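Local coordinates for glycosyl hydrolases family 2, sugar binding domain protein (Bacteroides uniformis str. 3978 T3 ii, PDB 6D1P) that probably hydrolyses O-glycosidic bonds as a beta-glucuronidase of glycoside hydrolase family 2 from a human gut bacterium, at residues H329-H334 / K579-P584; D77-D82 / P592-K597; V599-G604 / Q766-G771. One frame throughout, in Å; residues are numbered along the deposited sequence.

Interaction 1. Residues H329-H334 / K579-P584; sequences HRHEDH and KDFSTP. With NA (sodium ion), chain C.
A loop and a segment containing the short strand 581-582 meet around a sodium ion in the family 2 TIM barrel. Residues 329-334 run on from strand 321-329, and residues 579-584 follow strand 572-574, its parallel neighbour in the barrel. Most of the contact is buried, and the tight part lies around Asp333 and Phe581. Phe581 has CG in the crowded position between its backbone N and carbonyl carbon (chi1 70°), which presents a ring face to His331. CD2 of His331 comes down over the middle of that ring, with His331 CD2 and Phe581 CE2 3.3 Å apart. The two rings form an edge-to-face pair inclined at 50°. His331 ND1 hydrogen-bonds Tyr366 OH, which helps set the rotation of the imidazole. Next to it the carboxylate of Asp333, CG anti to the backbone N, crosses Phe581 at about a right angle. The one N-H of Ser582 is shared, weakly, between Asp333 OD1 and OD2, each 3.3 Å from Ser582 N. The stronger partners of the carboxylate are Tyr187 and Arg602. Asp333 O and OD2, each 3.0 Å from the sodium, bind the ion together with Asp580 O at 2.7 Å and a water. The two segments are thus joined through a shared cation as well as by packing.

The other side is polar and water-bridged; Lys579 is still buried there, and only the His334 end is partly open to solvent. Lys579, bent at chi3, sends NZ past the ion toward Glu349, its salt-bridge partner, which probably keeps the ammonium charged. A second water accepts a bond from Lys579 NZ and donates one to His331 O. At the outer edge, Lys579 NZ donates to His334 ND1 over 3.1 Å, nearly in the imidazole plane.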
loop_
_atom_site.group_PDB
_atom_site.type_symbol
_atom_site.label_atom_id
_atom_site.label_comp_id
_atom_site.label_asym_id
_atom_site.label_seq_id
_atom_site.Cartn_x
_atom_site.Cartn_y
_atom_site.Cartn_z
ATOM N N HIS A 329 0.215 -25.493 19.726
ATOM C CA HIS A 329 1.113 -24.571 19.042
ATOM C C HIS A 329 0.647 -23.142 19.291
ATOM O O HIS A 329 -0.498 -22.899 19.697
ATOM C CB HIS A 329 1.160 -24.748 17.512
ATOM C CG HIS A 329 1.452 -26.131 17.025
ATOM N ND1 HIS A 329 0.546 -27.164 17.128
ATOM C CD2 HIS A 329 2.504 -26.621 16.330
ATOM C CE1 HIS A 329 1.048 -28.244 16.559
ATOM N NE2 HIS A 329 2.234 -27.940 16.064
ATOM N N ARG A 330 1.539 -22.200 18.996
ATOM C CA ARG A 330 1.201 -20.783 18.934
ATOM C C ARG A 330 1.987 -20.158 17.792
ATOM O O ARG A 330 3.098 -20.594 17.476
ATOM C CB ARG A 330 1.519 -20.046 20.251
ATOM C CG ARG A 330 3.008 -19.831 20.471
ATOM C CD ARG A 330 3.333 -19.059 21.749
ATOM N NE ARG A 330 2.770 -17.708 21.771
ATOM C CZ ARG A 330 3.335 -16.649 21.199
ATOM N NH1 ARG A 330 4.479 -16.770 20.546
ATOM N NH2 ARG A 330 2.755 -15.461 21.288
ATOM N N HIS A 331 1.386 -19.159 17.150
ATOM C CA HIS A 331 2.068 -18.339 16.158
ATOM C C HIS A 331 2.453 -17.022 16.802
ATOM O O HIS A 331 1.895 -16.629 17.833
ATOM C CB HIS A 331 1.173 -18.076 14.941
ATOM C CG HIS A 331 1.436 -18.981 13.776
ATOM N ND1 HIS A 331 2.662 -19.049 13.143
ATOM C CD2 HIS A 331 0.624 -19.842 13.114
ATOM C CE1 HIS A 331 2.599 -19.925 12.157
ATOM N NE2 HIS A 331 1.374 -20.418 12.113
ATOM N N GLU A 332 3.421 -16.330 16.210
ATOM C CA GLU A 332 3.735 -14.980 16.678
ATOM C C GLU A 332 2.823 -14.013 15.925
ATOM O O GLU A 332 3.185 -13.391 14.921
ATOM C CB GLU A 332 5.222 -14.678 16.529
ATOM C CG GLU A 332 6.016 -15.266 17.715
ATOM C CD GLU A 332 7.456 -14.797 17.784
ATOM O OE1 GLU A 332 7.948 -14.217 16.777
ATOM O OE2 GLU A 332 8.090 -15.013 18.844
ATOM N N ASP A 333 1.601 -13.908 16.448
ATOM C CA ASP A 333 0.454 -13.294 15.803
ATOM C C ASP A 333 -0.557 -12.973 16.899
ATOM O O ASP A 333 -0.780 -13.797 17.796
ATOM C CB ASP A 333 -0.153 -14.258 14.764
ATOM C CG ASP A 333 -1.434 -13.727 14.127
ATOM O OD1 ASP A 333 -1.366 -13.136 13.035
ATOM O OD2 ASP A 333 -2.527 -13.914 14.701
ATOM N N HIS A 334 -1.144 -11.778 16.838
ATOM C CA HIS A 334 -2.180 -11.407 17.790
ATOM C C HIS A 334 -2.996 -10.256 17.214
ATOM O O HIS A 334 -2.502 -9.478 16.389
ATOM C CB HIS A 334 -1.598 -11.008 19.148
ATOM C CG HIS A 334 -2.622 -10.964 20.236
ATOM N ND1 HIS A 334 -2.837 -12.021 21.097
ATOM C CD2 HIS A 334 -3.527 -10.012 20.575
ATOM C CE1 HIS A 334 -3.809 -11.710 21.937
ATOM N NE2 HIS A 334 -4.247 -10.498 21.639
ATOM N N LYS A 579 -4.555 -20.571 19.310
ATOM C CA LYS A 579 -5.225 -19.299 19.072
ATOM C C LYS A 579 -5.418 -19.050 17.579
ATOM O O LYS A 579 -4.493 -19.255 16.786
ATOM C CB LYS A 579 -4.410 -18.156 19.696
ATOM C CG LYS A 579 -5.125 -16.817 19.750
ATOM C CD LYS A 579 -4.374 -15.832 20.653
ATOM C CE LYS A 579 -3.073 -15.369 19.972
ATOM N NZ LYS A 579 -2.114 -14.988 21.027
ATOM N N ASP A 580 -6.627 -18.620 17.206
ATOM C CA ASP A 580 -6.886 -18.112 15.865
ATOM C C ASP A 580 -5.791 -17.143 15.460
ATOM O O ASP A 580 -5.411 -16.266 16.238
ATOM C CB ASP A 580 -8.240 -17.398 15.820
ATOM C CG ASP A 580 -9.412 -18.346 15.878
ATOM O OD1 ASP A 580 -9.176 -19.565 16.004
ATOM O OD2 ASP A 580 -10.579 -17.862 15.796
ATOM N N PHE A 581 -5.281 -17.296 14.244
ATOM C CA PHE A 581 -4.196 -16.445 13.786
ATOM C C PHE A 581 -4.407 -16.123 12.316
ATOM O O PHE A 581 -5.135 -16.820 11.603
ATOM C CB PHE A 581 -2.837 -17.116 14.004
ATOM C CG PHE A 581 -2.607 -18.280 13.095
ATOM C CD1 PHE A 581 -3.053 -19.544 13.450
ATOM C CD2 PHE A 581 -1.972 -18.106 11.855
ATOM C CE1 PHE A 581 -2.859 -20.621 12.608
ATOM C CE2 PHE A 581 -1.781 -19.173 11.013
ATOM C CZ PHE A 581 -2.212 -20.447 11.388
ATOM N N SER A 582 -3.774 -15.045 11.868
ATOM C CA SER A 582 -3.962 -14.604 10.494
ATOM C C SER A 582 -3.127 -15.434 9.522
ATOM O O SER A 582 -1.964 -15.763 9.788
ATOM C CB SER A 582 -3.576 -13.142 10.340
ATOM O OG SER A 582 -3.682 -12.739 8.973
ATOM N N THR A 583 -3.727 -15.755 8.376
ATOM C CA THR A 583 -3.027 -16.435 7.321
ATOM C C THR A 583 -3.409 -15.802 5.994
ATOM O O THR A 583 -4.586 -15.470 5.786
ATOM C CB THR A 583 -3.349 -17.929 7.283
ATOM O OG1 THR A 583 -2.818 -18.477 6.074
ATOM C CG2 THR A 583 -4.849 -18.150 7.326
ATOM N N PRO A 584 -2.450 -15.626 5.081
ATOM C CA PRO A 584 -2.775 -14.983 3.802
ATOM C C PRO A 584 -3.538 -15.897 2.876
ATOM O O PRO A 584 -4.064 -15.422 1.861
ATOM C CB PRO A 584 -1.397 -14.625 3.218
ATOM C CG PRO A 584 -0.477 -15.663 3.809
ATOM C CD PRO A 584 -1.029 -16.005 5.169
HETATM NA NA NA C . -2.976 -15.638 17.108
HETATM O O HOH W 1 0.048 -16.509 19.537
HETATM O O HOH W 2 -1.224 -17.763 17.674
#

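Interaction 2. Residues D77-D82 / P592-K597; sequences DAVDPD and PYVNQK. With K (potassium ion), chain J.
A potassium site in the loop of the sugar-binding domain between strands 65-67 and 89-96 lies at this contact with the barrel domain, where residues 592-597 carry strand 594-595. The ion is held by backbone carbonyls: Asp77 O and Asp80 O, each 2.8 Å from the potassium, Ala78 O, and Val83 O, with a water added. Tyr593, in a left-handed backbone conformation, turns its ring to this site. The potassium lies 3.2 Å above the plane of the Tyr593 ring, offset toward the CD2-CE2 rim. The carbonyls crowd the same side chain, and Ala78 O comes 3.4 Å from Tyr593 CB. Leu63 of the second subunit also packs on Tyr593.

Beside the ring the contact is apolar: Val79 CG1 touches Val594 CG2 at 3.7 Å, and Pro81 CB rests against Pro592 CB at 3.9 Å. No direct hydrogen bond joins the two segments; instead one water donates to both Val79 O and Pro592 O, and another links Pro81 O with Tyr593 OH. The loop is braced from within by an Asx turn, in which Asp82 N donates almost straight (165°) to the anti lone pair of Asp80 OD1, 2.9 Å away.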
loop_
_atom_site.group_PDB
_atom_site.type_symbol
_atom_site.label_atom_id
_atom_site.label_comp_id
_atom_site.label_asym_id
_atom_site.label_seq_id
_atom_site.Cartn_x
_atom_site.Cartn_y
_atom_site.Cartn_z
ATOM N N ASP A 77 -3.498 -4.923 8.100
ATOM C CA ASP A 77 -3.861 -5.399 6.776
ATOM C C ASP A 77 -3.717 -6.913 6.627
ATOM O O ASP A 77 -4.191 -7.460 5.620
ATOM C CB ASP A 77 -3.074 -4.630 5.677
ATOM C CG ASP A 77 -1.597 -5.056 5.530
ATOM O OD1 ASP A 77 -1.061 -5.856 6.316
ATOM O OD2 ASP A 77 -0.942 -4.561 4.589
ATOM N N ALA A 78 -3.127 -7.616 7.609
ATOM C CA ALA A 78 -3.096 -9.074 7.514
ATOM C C ALA A 78 -4.504 -9.634 7.407
ATOM O O ALA A 78 -4.744 -10.566 6.639
ATOM C CB ALA A 78 -2.357 -9.700 8.707
ATOM N N VAL A 79 -5.454 -9.065 8.153
ATOM C CA VAL A 79 -6.816 -9.580 8.178
ATOM C C VAL A 79 -7.814 -8.634 7.533
ATOM O O VAL A 79 -9.014 -8.934 7.529
ATOM C CB VAL A 79 -7.265 -9.936 9.611
ATOM C CG1 VAL A 79 -6.380 -11.068 10.214
ATOM C CG2 VAL A 79 -7.268 -8.700 10.505
ATOM N N ASP A 80 -7.370 -7.513 6.983
ATOM C CA ASP A 80 -8.257 -6.686 6.175
ATOM C C ASP A 80 -8.816 -7.530 5.038
ATOM O O ASP A 80 -8.038 -8.021 4.213
ATOM C CB ASP A 80 -7.500 -5.496 5.613
ATOM C CG ASP A 80 -8.402 -4.508 4.868
ATOM O OD1 ASP A 80 -9.296 -4.911 4.070
ATOM O OD2 ASP A 80 -8.193 -3.305 5.099
ATOM N N PRO A 81 -10.134 -7.717 4.943
ATOM C CA PRO A 81 -10.671 -8.662 3.948
ATOM C C PRO A 81 -10.503 -8.218 2.504
ATOM O O PRO A 81 -10.733 -9.034 1.602
ATOM C CB PRO A 81 -12.155 -8.748 4.324
ATOM C CG PRO A 81 -12.435 -7.389 4.900
ATOM C CD PRO A 81 -11.201 -7.008 5.665
ATOM N N ASP A 82 -10.120 -6.969 2.240
ATOM C CA ASP A 82 -10.150 -6.462 0.876
ATOM C C ASP A 82 -8.776 -6.213 0.264
ATOM O O ASP A 82 -8.713 -5.766 -0.883
ATOM C CB ASP A 82 -11.001 -5.174 0.806
ATOM C CG ASP A 82 -12.470 -5.420 1.178
ATOM O OD1 ASP A 82 -12.993 -4.764 2.109
ATOM O OD2 ASP A 82 -13.100 -6.300 0.552
ATOM N N PRO A 592 -12.357 -13.704 7.399
ATOM C CA PRO A 592 -11.414 -13.677 6.274
ATOM C C PRO A 592 -9.975 -13.589 6.752
ATOM O O PRO A 592 -9.663 -12.894 7.723
ATOM C CB PRO A 592 -11.842 -12.430 5.501
ATOM C CG PRO A 592 -13.314 -12.322 5.779
ATOM C CD PRO A 592 -13.453 -12.735 7.220
ATOM N N TYR A 593 -9.105 -14.362 6.113
ATOM C CA TYR A 593 -7.677 -14.347 6.415
ATOM C C TYR A 593 -7.344 -14.768 7.862
ATOM O O TYR A 593 -6.256 -14.448 8.379
ATOM C CB TYR A 593 -7.087 -12.966 6.108
ATOM C CG TYR A 593 -7.165 -12.581 4.640
ATOM C CD1 TYR A 593 -6.391 -13.251 3.689
ATOM C CD2 TYR A 593 -7.998 -11.544 4.202
ATOM C CE1 TYR A 593 -6.434 -12.906 2.334
ATOM C CE2 TYR A 593 -8.053 -11.182 2.832
ATOM C CZ TYR A 593 -7.259 -11.877 1.912
ATOM O OH TYR A 593 -7.283 -11.553 0.576
ATOM N N VAL A 594 -8.227 -15.497 8.541
ATOM C CA VAL A 594 -7.920 -16.016 9.872
ATOM C C VAL A 594 -8.029 -17.534 9.840
ATOM O O VAL A 594 -9.038 -18.088 9.391
ATOM C CB VAL A 594 -8.812 -15.402 10.961
ATOM C CG1 VAL A 594 -8.579 -16.114 12.313
ATOM C CG2 VAL A 594 -8.464 -13.948 11.105
ATOM N N ASN A 595 -6.960 -18.199 10.237
ATOM C CA ASN A 595 -7.017 -19.633 10.488
ATOM C C ASN A 595 -7.756 -19.817 11.810
ATOM O O ASN A 595 -7.293 -19.344 12.850
ATOM C CB ASN A 595 -5.598 -20.187 10.514
ATOM C CG ASN A 595 -5.543 -21.694 10.738
ATOM O OD1 ASN A 595 -6.137 -22.235 11.679
ATOM N ND2 ASN A 595 -4.811 -22.380 9.864
ATOM N N GLN A 596 -8.948 -20.412 11.769
ATOM C CA GLN A 596 -9.810 -20.492 12.947
ATOM C C GLN A 596 -9.696 -21.831 13.694
ATOM O O GLN A 596 -10.668 -22.292 14.303
ATOM C CB GLN A 596 -11.252 -20.202 12.539
ATOM C CG GLN A 596 -11.353 -18.771 11.920
ATOM C CD GLN A 596 -12.736 -18.436 11.362
ATOM O OE1 GLN A 596 -12.965 -18.495 10.145
ATOM N NE2 GLN A 596 -13.656 -18.070 12.244
ATOM N N LYS A 597 -8.515 -22.450 13.704
ATOM C CA LYS A 597 -8.326 -23.691 14.447
ATOM C C LYS A 597 -7.913 -23.470 15.901
ATOM O O LYS A 597 -7.509 -24.433 16.565
ATOM C CB LYS A 597 -7.293 -24.560 13.750
ATOM C CG LYS A 597 -7.774 -25.159 12.445
ATOM C CD LYS A 597 -6.629 -25.954 11.780
ATOM C CE LYS A 597 -7.071 -26.574 10.461
ATOM N NZ LYS A 597 -7.270 -25.578 9.366
HETATM K K K J . -5.549 -9.388 4.063
HETATM O O HOH W 3 -10.630 -10.457 8.630
HETATM O O HOH W 4 -8.911 -9.417 -0.695
HETATM O O HOH W 5 -3.422 -10.816 2.804
#

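Interaction 3. Residues V599-G604 / Q766-G771; sequences VVQRDG and QGTAQG
Residues 601-604 make a type I beta turn, closed by Gly604 N to Gln601 O, in the loop between strand 594-595 and helix 609-617 of the TIM-barrel domain. Against it lie residues 766-771, the loop between strands 751-756 and 774-776 of an antiparallel sheet near the C terminus, drawn together by a bond from Gln766 N to Gly771 O. The backbones come closest at Arg602 and Thr768, with CA atoms 5.7 Å apart. Gly767, with positive phi, lies beside the Arg602 chain, and a CB there would fall 2.8 Å from Arg602 CD.

Two side chains of the turn reach across to backbone groups. Gln601, extended beyond CG, brings its amide oxygen to the loop: Ala769 N donates to Gln601 OE1 over 2.9 Å in an almost straight line (175°), approaching from above the carbonyl plane. A water also donates to Gln601 OE1, so two donors grip this oxygen. Arg602 has CG anti to its backbone N and runs straight from CG to NE. Its NH1 donates to Gln766 O at 3.0 Å, with that oxygen near the guanidinium plane but the N-H well above the carbonyl plane. The strongest partner of the guanidinium is Asp333, which takes NE and NH2, so one group serves both the barrel loop and the C-terminal loop.

A second water bridges the two segments, accepting from Arg602 N and donating to Gly767 O at 2.7 Å. The Thr768 methyl packs against the Asp603 carboxylate and backbone N. Asp603, whose OD1 is hydrogen-bonded to Thr605 OG1, crosses Thr768 at about a right angle, placing its CG 3.8 Å from Thr768 CG2.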
loop_
_atom_site.group_PDB
_atom_site.type_symbol
_atom_site.label_atom_id
_atom_site.label_comp_id
_atom_site.label_asym_id
_atom_site.label_seq_id
_atom_site.Cartn_x
_atom_site.Cartn_y
_atom_site.Cartn_z
ATOM N N VAL A 599 -8.406 -22.671 20.004
ATOM C CA VAL A 599 -9.455 -22.798 21.009
ATOM C C VAL A 599 -9.742 -21.467 21.684
ATOM O O VAL A 599 -10.595 -21.399 22.584
ATOM C CB VAL A 599 -9.147 -23.898 22.052
ATOM C CG1 VAL A 599 -9.349 -25.264 21.427
ATOM C CG2 VAL A 599 -7.726 -23.779 22.604
ATOM N N VAL A 600 -9.060 -20.400 21.265
ATOM C CA VAL A 600 -9.356 -19.041 21.698
ATOM C C VAL A 600 -9.238 -18.146 20.477
ATOM O O VAL A 600 -8.493 -18.444 19.533
ATOM C CB VAL A 600 -8.417 -18.522 22.822
ATOM C CG1 VAL A 600 -8.315 -19.511 23.997
ATOM C CG2 VAL A 600 -7.048 -18.206 22.276
ATOM N N GLN A 601 -9.972 -17.033 20.512
ATOM C CA GLN A 601 -10.005 -16.080 19.410
ATOM C C GLN A 601 -8.666 -15.367 19.293
ATOM O O GLN A 601 -7.805 -15.452 20.175
ATOM C CB GLN A 601 -11.120 -15.055 19.618
ATOM C CG GLN A 601 -12.500 -15.612 19.429
ATOM C CD GLN A 601 -13.551 -14.540 19.484
ATOM O OE1 GLN A 601 -13.419 -13.478 18.840
ATOM N NE2 GLN A 601 -14.607 -14.789 20.261
ATOM N N ARG A 602 -8.515 -14.610 18.209
ATOM C CA ARG A 602 -7.232 -13.976 17.933
ATOM C C ARG A 602 -6.861 -12.927 18.978
ATOM O O ARG A 602 -5.674 -12.612 19.118
ATOM C CB ARG A 602 -7.253 -13.370 16.534
ATOM C CG ARG A 602 -5.898 -12.939 16.019
ATOM C CD ARG A 602 -5.931 -12.726 14.519
ATOM N NE ARG A 602 -4.620 -12.351 14.042
ATOM C CZ ARG A 602 -4.302 -11.145 13.585
ATOM N NH1 ARG A 602 -5.213 -10.175 13.508
ATOM N NH2 ARG A 602 -3.065 -10.916 13.188
ATOM N N ASP A 603 -7.835 -12.413 19.746
ATOM C CA ASP A 603 -7.526 -11.505 20.846
ATOM C C ASP A 603 -7.373 -12.229 22.180
ATOM O O ASP A 603 -7.232 -11.571 23.218
ATOM C CB ASP A 603 -8.592 -10.396 20.957
ATOM C CG ASP A 603 -9.981 -10.921 21.370
ATOM O OD1 ASP A 603 -10.135 -12.140 21.570
ATOM O OD2 ASP A 603 -10.933 -10.101 21.493
ATOM N N GLY A 604 -7.409 -13.562 22.179
ATOM C CA GLY A 604 -7.318 -14.322 23.403
ATOM C C GLY A 604 -8.641 -14.643 24.055
ATOM O O GLY A 604 -8.650 -15.297 25.099
ATOM N N GLN A 766 -9.516 -6.901 13.197
ATOM C CA GLN A 766 -8.917 -7.582 14.340
ATOM C C GLN A 766 -8.728 -9.076 14.125
ATOM O O GLN A 766 -7.866 -9.680 14.773
ATOM C CB GLN A 766 -9.762 -7.356 15.601
ATOM C CG GLN A 766 -9.966 -5.882 15.956
ATOM C CD GLN A 766 -8.658 -5.190 16.274
ATOM O OE1 GLN A 766 -7.976 -5.540 17.245
ATOM N NE2 GLN A 766 -8.287 -4.208 15.445
ATOM N N GLY A 767 -9.514 -9.688 13.242
ATOM C CA GLY A 767 -9.506 -11.136 13.110
ATOM C C GLY A 767 -10.294 -11.854 14.187
ATOM O O GLY A 767 -10.010 -13.020 14.479
ATOM N N THR A 768 -11.278 -11.194 14.779
ATOM C CA THR A 768 -12.065 -11.707 15.893
ATOM C C THR A 768 -13.547 -11.715 15.523
ATOM O O THR A 768 -13.953 -11.189 14.478
ATOM C CB THR A 768 -11.837 -10.857 17.142
ATOM O OG1 THR A 768 -12.133 -9.492 16.823
ATOM C CG2 THR A 768 -10.394 -10.963 17.602
ATOM N N ALA A 769 -14.364 -12.293 16.412
ATOM C CA ALA A 769 -15.810 -12.375 16.176
ATOM C C ALA A 769 -16.489 -11.007 16.177
ATOM O O ALA A 769 -17.523 -10.831 15.527
ATOM C CB ALA A 769 -16.477 -13.257 17.231
ATOM N N GLN A 770 -15.960 -10.040 16.916
ATOM C CA GLN A 770 -16.628 -8.753 17.035
ATOM C C GLN A 770 -15.777 -7.615 16.491
ATOM O O GLN A 770 -16.145 -6.446 16.656
ATOM C CB GLN A 770 -17.018 -8.496 18.496
ATOM C CG GLN A 770 -17.967 -9.554 19.060
ATOM C CD GLN A 770 -18.344 -9.317 20.538
ATOM O OE1 GLN A 770 -17.625 -8.646 21.282
ATOM N NE2 GLN A 770 -19.472 -9.879 20.954
ATOM N N GLY A 771 -14.657 -7.928 15.845
ATOM C CA GLY A 771 -13.766 -6.928 15.294
ATOM C C GLY A 771 -13.482 -7.146 13.820
ATOM O O GLY A 771 -12.368 -6.870 13.348
HETATM O O HOH W 6 -14.354 -10.982 19.752
HETATM O O HOH W 7 -10.737 -14.955 16.212
#

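From the N terminus, residues 77-82 of the sugar-binding domain come first, and interaction 2 closes only at 592-597, some 510 residues on. Within that loop, interaction 1 joins 329-334 to 579-584, so it nests inside interaction 2. Interaction 3 then opens at 599-604 and closes at 766-771, in series with both. The three lie about 10 to 11 Å apart, centre to centre. Strands 581-582 and 594-595 pair as an antiparallel two-stranded sheet joining interactions 1 and 2, and the Asp333-Arg602 salt bridge joins 1 to 3. Val79 and Val594 pack on Gly767, so the sugar-binding, barrel and C-terminal regions converge there.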